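Local coordinates for chymotrypsin (Cellulomonas bogoriensis, PDB 2EA3), which probably cleaves peptide bonds as a chymotrypsin-like serine endopeptidase of the S1 family, this chain being the protease domain of a longer, secreted precursor, at residues G153-G156 / G162-F165. Sequence-based numbering, arbitrary orientation.
Sequences GGSG and GTTF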
loop_
_atom_site.group_PDB
_atom_site.type_symbol
_atom_site.label_atom_id
_atom_site.label_comp_id
_atom_site.label_asym_id
_atom_site.label_seq_id
_atom_site.Cartn_x
_atom_site.Cartn_y
_atom_site.Cartn_z
ATOM N N GLY A 153 -2.295 1.949 -8.731
ATOM C CA GLY A 153 -1.926 2.831 -9.825
ATOM C C GLY A 153 -3.109 3.654 -10.261
ATOM O O GLY A 153 -4.118 3.716 -9.555
ATOM N N GLY A 154 -2.992 4.268 -11.437
ATOM C CA GLY A 154 -4.070 5.104 -11.932
ATOM C C GLY A 154 -3.631 6.078 -13.000
ATOM O O GLY A 154 -2.767 5.769 -13.825
ATOM N N SER A 155 -4.258 7.247 -12.997
ATOM C CA SER A 155 -3.966 8.272 -13.980
ATOM C C SER A 155 -3.823 9.627 -13.290
ATOM O O SER A 155 -4.329 9.841 -12.171
ATOM C CB SER A 155 -5.116 8.339 -14.973
ATOM O OG SER A 155 -6.332 8.612 -14.280
ATOM N N GLY A 156 -3.149 10.553 -13.962
ATOM C CA GLY A 156 -3.049 11.921 -13.458
ATOM C C GLY A 156 -1.909 12.043 -12.473
ATOM O O GLY A 156 -1.027 11.202 -12.438
ATOM N N GLY A 162 -6.090 13.405 -10.142
ATOM C CA GLY A 162 -6.113 12.143 -10.861
ATOM C C GLY A 162 -7.050 11.142 -10.230
ATOM O O GLY A 162 -7.808 11.475 -9.309
ATOM N N THR A 163 -6.997 9.918 -10.740
ATOM C CA THR A 163 -7.795 8.804 -10.227
ATOM C C THR A 163 -6.816 7.709 -9.831
ATOM O O THR A 163 -5.973 7.345 -10.635
ATOM C CB THR A 163 -8.685 8.236 -11.331
ATOM O OG1 THR A 163 -9.508 9.279 -11.858
ATOM C CG2 THR A 163 -9.558 7.097 -10.796
ATOM N N THR A 164 -6.926 7.200 -8.612
ATOM C CA THR A 164 -6.000 6.161 -8.132
ATOM C C THR A 164 -6.787 4.952 -7.646
ATOM O O THR A 164 -7.815 5.099 -6.969
ATOM C CB THR A 164 -5.107 6.671 -6.998
ATOM O OG1 THR A 164 -4.398 7.834 -7.446
ATOM C CG2 THR A 164 -4.073 5.605 -6.587
ATOM N N PHE A 165 -6.276 3.767 -7.981
ATOM C CA PHE A 165 -6.907 2.510 -7.633
ATOM C C PHE A 165 -6.077 1.802 -6.593
ATOM O O PHE A 165 -4.850 1.934 -6.596
ATOM C CB PHE A 165 -6.999 1.623 -8.874
ATOM C CG PHE A 165 -7.884 2.193 -9.961
ATOM C CD1 PHE A 165 -7.390 3.132 -10.876
ATOM C CD2 PHE A 165 -9.218 1.799 -10.054
ATOM C CE1 PHE A 165 -8.235 3.663 -11.892
ATOM C CE2 PHE A 165 -10.045 2.301 -11.050
ATOM C CZ PHE A 165 -9.549 3.245 -11.968
#
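Strands 146-154 and 161-168 pair as a beta hairpin of the second six-stranded antiparallel barrel in this chymotrypsin-like double-barrel protease, and residues 153-156 and 162-165 lie at the end of this hairpin nearer its turn, where the first chain bends at Ser155 and Gly156. The two segments run nearly antiparallel. Gly153 faces Phe165 and Ser155 faces Thr163 as hydrogen-bonded pairs; Gly154-Thr164 and Gly156-Gly162 are the non-hydrogen-bonded pairs between and beyond them. In the inner pair, Phe165 N reaches Gly153 O at 2.7 Å with an almost straight N-H...O angle of 172°, whereas the return bond from Gly153 N to Phe165 O is weak at 3.3 Å. In the outer pair Ser155 N to Thr163 O measures 2.9 Å, and the bond from Thr163 N to Ser155 O is bent to 144°.

The backbones come closest at the non-hydrogen-bonded pairs, CA of Gly156 and CA of Gly162 being 4.0 Å apart. Here glycine CA atoms lie against carbonyl oxygens in CA-H...O contacts: Gly154 CA is 3.2 Å from Thr163 O, and Gly162 CA is equally near Ser155 O.

Side chains contribute less across the pairing. With CG beside its backbone N (chi1 -64°), Phe165 carries its ring on the same face as Ser155 and Thr163, and the CD1 edge meets Gly153 O in plane at 3.6 Å. The ring also touches Leu125 and Arg127 of the next strand and Ser113 and Val115. Thr164 diverges from that face, lays CG2 near Gly153 O and gives OG1 to a hydrogen bond with Val130 O. Cohesion between the segments is therefore mainly backbone in origin, and Gly153 O is held both by the short bond from Phe165 N and by nonpolar packing of the Thr164 methyl and Phe165 ring edge.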